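Local coordinates for protein alanine racemase (Acinetobacter baumannii, PDB 4QHR) that is a two-chain alanine racemase of the fold that pairs a TIM-barrel domain with a beta domain and carries a pyridoxal phosphate-lysine adduct, at residues A[164-169]-A[197-202]; A[210-213]-A[218-221]. One frame throughout, in Å; residues are numbered along the deposited sequence.

Interaction 1: A[164-169]-A[197-202]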
loop_
_atom_site.group_PDB
_atom_site.type_symbol
_atom_site.label_atom_id
_atom_site.label_comp_id
_atom_site.label_asym_id
_atom_site.label_seq_id
_atom_site.Cartn_x
_atom_site.Cartn_y
_atom_site.Cartn_z
ATOM N N ASP A 164 0.678 -1.516 24.298
ATOM C CA ASP A 164 0.672 -2.850 23.762
ATOM C C ASP A 164 1.595 -3.868 24.450
ATOM O O ASP A 164 1.449 -5.052 24.166
ATOM C CB ASP A 164 1.018 -2.834 22.288
ATOM C CG ASP A 164 2.424 -2.321 22.024
ATOM O OD1 ASP A 164 2.825 -1.250 22.510
ATOM O OD2 ASP A 164 3.154 -3.018 21.326
ATOM N N VAL A 165 2.512 -3.461 25.334
ATOM C CA VAL A 165 3.399 -4.422 26.008
ATOM C C VAL A 165 3.576 -4.013 27.451
ATOM O O VAL A 165 3.053 -2.990 27.864
ATOM C CB VAL A 165 4.814 -4.490 25.343
ATOM C CG1 VAL A 165 4.767 -5.179 23.999
ATOM C CG2 VAL A 165 5.410 -3.108 25.203
ATOM N N ASP A 166 4.309 -4.801 28.241
ATOM C CA ASP A 166 4.717 -4.351 29.572
ATOM C C ASP A 166 5.951 -3.540 29.395
ATOM O O ASP A 166 6.913 -4.017 28.836
ATOM C CB ASP A 166 5.050 -5.498 30.516
ATOM C CG ASP A 166 3.826 -6.303 30.922
ATOM O OD1 ASP A 166 2.702 -5.761 30.919
ATOM O OD2 ASP A 166 4.012 -7.498 31.264
ATOM N N HIS A 167 5.927 -2.314 29.880
ATOM C CA HIS A 167 7.012 -1.381 29.638
ATOM C C HIS A 167 7.003 -0.370 30.784
ATOM O O HIS A 167 5.915 0.058 31.205
ATOM C CB HIS A 167 6.758 -0.694 28.282
ATOM C CG HIS A 167 7.948 -0.010 27.711
ATOM N ND1 HIS A 167 8.478 1.130 28.264
ATOM C CD2 HIS A 167 8.724 -0.298 26.641
ATOM C CE1 HIS A 167 9.526 1.529 27.564
ATOM N NE2 HIS A 167 9.704 0.673 26.579
ATOM N N PRO A 168 8.188 0.035 31.288
ATOM C CA PRO A 168 8.260 1.025 32.386
ATOM C C PRO A 168 7.773 2.428 32.068
ATOM O O PRO A 168 7.452 3.193 32.980
ATOM C CB PRO A 168 9.775 1.104 32.731
ATOM C CG PRO A 168 10.490 0.362 31.650
ATOM C CD PRO A 168 9.512 -0.527 30.932
ATOM N N LEU A 169 7.790 2.809 30.806
ATOM C CA LEU A 169 7.285 4.116 30.399
ATOM C C LEU A 169 5.753 4.177 30.542
ATOM O O LEU A 169 5.216 5.269 30.677
ATOM C CB LEU A 169 7.707 4.456 28.975
ATOM C CG LEU A 169 7.376 5.854 28.413
ATOM C CD1 LEU A 169 8.069 6.994 29.162
ATOM C CD2 LEU A 169 7.725 5.915 26.925
ATOM N N ILE A 197 -7.813 0.132 26.711
ATOM C CA ILE A 197 -9.184 -0.343 26.982
ATOM C C ILE A 197 -9.153 -1.772 27.572
ATOM O O ILE A 197 -9.907 -2.087 28.523
ATOM C CB ILE A 197 -10.101 -0.197 25.725
ATOM C CG1 ILE A 197 -10.330 1.290 25.423
ATOM C CG2 ILE A 197 -11.445 -0.895 25.936
ATOM C CD1 ILE A 197 -10.892 1.600 24.066
ATOM N N PHE A 198 -8.295 -2.648 27.039
ATOM C CA PHE A 198 -8.203 -4.009 27.554
ATOM C C PHE A 198 -7.477 -4.054 28.905
ATOM O O PHE A 198 -7.897 -4.787 29.816
ATOM C CB PHE A 198 -7.497 -4.947 26.552
ATOM C CG PHE A 198 -8.372 -5.423 25.450
ATOM C CD1 PHE A 198 -9.253 -6.445 25.661
ATOM C CD2 PHE A 198 -8.311 -4.868 24.205
ATOM C CE1 PHE A 198 -10.086 -6.905 24.642
ATOM C CE2 PHE A 198 -9.097 -5.321 23.186
ATOM C CZ PHE A 198 -10.006 -6.334 23.409
ATOM N N LYS A 199 -6.438 -3.250 29.044
ATOM C CA LYS A 199 -5.598 -3.348 30.232
ATOM C C LYS A 199 -5.938 -2.485 31.427
ATOM O O LYS A 199 -5.749 -2.929 32.522
ATOM C CB LYS A 199 -4.195 -3.103 29.869
ATOM C CG LYS A 199 -3.651 -4.282 29.077
ATOM C CD LYS A 199 -2.343 -3.937 28.390
ATOM C CE LYS A 199 -1.226 -3.724 29.382
ATOM N NZ LYS A 199 0.096 -3.736 28.704
ATOM N N TRP A 200 -6.434 -1.274 31.221
ATOM C CA TRP A 200 -6.534 -0.296 32.294
ATOM C C TRP A 200 -7.886 0.397 32.323
ATOM O O TRP A 200 -7.940 1.608 32.086
ATOM C CB TRP A 200 -5.426 0.761 32.174
ATOM C CG TRP A 200 -4.089 0.206 32.117
ATOM C CD1 TRP A 200 -3.585 -0.792 32.908
ATOM C CD2 TRP A 200 -3.027 0.557 31.198
ATOM N NE1 TRP A 200 -2.296 -1.064 32.541
ATOM C CE2 TRP A 200 -1.927 -0.249 31.507
ATOM C CE3 TRP A 200 -2.910 1.472 30.147
ATOM C CZ2 TRP A 200 -0.722 -0.170 30.814
ATOM C CZ3 TRP A 200 -1.727 1.554 29.463
ATOM C CH2 TRP A 200 -0.636 0.736 29.803
ATOM N N PRO A 201 -8.961 -0.334 32.689
ATOM C CA PRO A 201 -10.279 0.321 32.745
ATOM C C PRO A 201 -10.289 1.458 33.740
ATOM O O PRO A 201 -11.096 2.362 33.585
ATOM C CB PRO A 201 -11.258 -0.809 33.156
ATOM C CG PRO A 201 -10.382 -1.855 33.759
ATOM C CD PRO A 201 -9.042 -1.760 33.062
ATOM N N GLU A 202 -9.401 1.436 34.736
ATOM C CA GLU A 202 -9.327 2.538 35.721
ATOM C C GLU A 202 -8.927 3.879 35.101
ATOM O O GLU A 202 -9.131 4.944 35.708
ATOM C CB GLU A 202 -8.386 2.193 36.894
ATOM C CG GLU A 202 -6.902 2.099 36.554
ATOM C CD GLU A 202 -6.434 0.722 36.033
ATOM O OE1 GLU A 202 -7.245 -0.186 35.713
ATOM O OE2 GLU A 202 -5.209 0.582 35.931
HETATM O O HOH W 1 0.958 -6.339 27.352
HETATM O O HOH W 2 1.483 -3.416 31.077
#
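K199 and D166 meet through charge. The ammonium NZ of K199 lies 4.0 Å from OD1 of D166, a long salt bridge. The two side chains approach at a slant, and a water bridges the pair. This water accepts from NZ of K199 at 2.8 Å and donates to OD1 of D166 at 2.6 Å. A second water accepts from NZ of K199 and makes a weak bond to the backbone O of D164.

Backbone oxygens also lie near the same lysine. NZ of K199 is hydrogen-bonded to O of A163, just before the segment, and lies 3.2 Å from O of V165. The lysine chain bends at chi3 (68°), which turns its end towards the 163-166 loop. Its CB packs over one face of the W200 ring, near the rim, and F160 also meets that ring.

A separate bond shapes the far end of 164-169. The H167 ND1 accepts from N of L169 at 3.1 Å, nearly in the ring plane, and so caps helix 168-184.

The contact lies on the surface. Within the TIM-barrel domain, it ties the loop after strand 154-157 to the end of helix 194-199, the helix after the next strand.

Interaction 2: A[210-213]-A[218-221]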
loop_
_atom_site.group_PDB
_atom_site.type_symbol
_atom_site.label_atom_id
_atom_site.label_comp_id
_atom_site.label_asym_id
_atom_site.label_seq_id
_atom_site.Cartn_x
_atom_site.Cartn_y
_atom_site.Cartn_z
ATOM N N PRO A 210 -10.913 3.854 21.021
ATOM C CA PRO A 210 -10.526 2.676 20.310
ATOM C C PRO A 210 -10.272 2.886 18.815
ATOM O O PRO A 210 -11.082 3.512 18.127
ATOM C CB PRO A 210 -11.743 1.789 20.406
ATOM C CG PRO A 210 -12.883 2.789 20.435
ATOM C CD PRO A 210 -12.354 3.864 21.325
ATOM N N GLY A 211 -9.191 2.312 18.331
ATOM C CA GLY A 211 -8.979 2.156 16.886
ATOM C C GLY A 211 -8.923 0.718 16.390
ATOM O O GLY A 211 -9.945 0.142 15.964
ATOM N N ILE A 212 -7.725 0.137 16.476
ATOM C CA ILE A 212 -7.496 -1.171 15.891
ATOM C C ILE A 212 -8.524 -2.224 16.306
ATOM O O ILE A 212 -8.903 -3.072 15.492
ATOM C CB ILE A 212 -6.040 -1.653 16.122
ATOM C CG1 ILE A 212 -5.731 -2.824 15.198
ATOM C CG2 ILE A 212 -5.770 -1.984 17.599
ATOM C CD1 ILE A 212 -5.729 -2.477 13.721
ATOM N N MET A 213 -8.969 -2.211 17.563
ATOM C CA MET A 213 -9.920 -3.255 17.982
ATOM C C MET A 213 -11.270 -3.194 17.240
ATOM O O MET A 213 -11.924 -4.235 17.053
ATOM C CB MET A 213 -10.170 -3.262 19.507
ATOM C CG MET A 213 -10.823 -2.020 20.046
ATOM S SD MET A 213 -10.867 -1.964 21.849
ATOM C CE MET A 213 -12.052 -3.238 22.264
ATOM N N SER A 218 -5.663 -7.227 16.376
ATOM C CA SER A 218 -5.126 -7.177 17.764
ATOM C C SER A 218 -4.169 -6.035 18.069
ATOM O O SER A 218 -3.248 -5.778 17.330
ATOM C CB SER A 218 -4.370 -8.454 18.088
ATOM O OG SER A 218 -3.941 -8.409 19.448
ATOM N N PRO A 219 -4.375 -5.342 19.190
ATOM C CA PRO A 219 -3.352 -4.351 19.628
ATOM C C PRO A 219 -2.105 -5.002 20.291
ATOM O O PRO A 219 -1.186 -4.270 20.612
ATOM C CB PRO A 219 -4.059 -3.541 20.700
ATOM C CG PRO A 219 -5.257 -4.247 21.050
ATOM C CD PRO A 219 -5.480 -5.441 20.135
ATOM N N PHE A 220 -2.118 -6.322 20.471
ATOM C CA PHE A 220 -1.102 -7.054 21.263
ATOM C C PHE A 220 -0.407 -8.119 20.419
ATOM O O PHE A 220 -1.065 -8.922 19.750
ATOM C CB PHE A 220 -1.759 -7.761 22.449
ATOM C CG PHE A 220 -2.533 -6.849 23.360
ATOM C CD1 PHE A 220 -1.887 -5.877 24.065
ATOM C CD2 PHE A 220 -3.909 -7.003 23.550
ATOM C CE1 PHE A 220 -2.577 -5.039 24.920
ATOM C CE2 PHE A 220 -4.617 -6.171 24.409
ATOM C CZ PHE A 220 -3.943 -5.166 25.085
ATOM N N ALA A 221 0.914 -8.168 20.522
ATOM C CA ALA A 221 1.719 -9.165 19.806
ATOM C C ALA A 221 1.464 -10.565 20.298
ATOM O O ALA A 221 1.574 -11.515 19.533
ATOM C CB ALA A 221 3.214 -8.828 19.922
#
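I212 turns its CG1 away from its own backbone N (chi1 -165°), and this swings the CG2 methyl against P219. The methyl fills the position flanked by both backbone neighbours of CA. This is a buried contact in the loop that follows strand 207-208, the eighth strand of the TIM-barrel domain.

The packing is apolar. CG2 of I212 touches CB of P219 at 3.9 Å and comes equally near its CA. The isoleucine branch meets the proline ring at an oblique angle. The same methyl is 4.4 Å from the carbonyl carbon C of S218. No hydrogen bond joins the two segments. L228 of helix 225-228 also packs on P219.

The backbone N atoms of G211 and I212 are hydrogen-bonded to phosphate oxygens of the modified residue LLP at position 34. The 210-213 turn thus forms part of the phosphate site of the cofactor adduct. On the other segment, OG of S218 is hydrogen-bonded to O of K223.

Within 218-221, CG of P219 stands 3.9 Å above one face of the F220 ring, offset towards its rim.

How the interactions relate
Interaction 1 is a surface contact and interaction 2 a buried one, with centres about 12 Å apart. Both lie in the TIM-barrel part of the chain, and they follow one another along it. The outer contact uses charge, carbonyl oxygens and water, whereas the inner one uses aliphatic packing beside the cofactor phosphate. They also touch directly. CD of K199 packs on CE1 of F220 at 3.6 Å, and CE2 of F198 meets CE of M213 at 3.7 Å. Helix 194-199 links them further: its end carries K199, and OG of S194 at its start is hydrogen-bonded to N of M213.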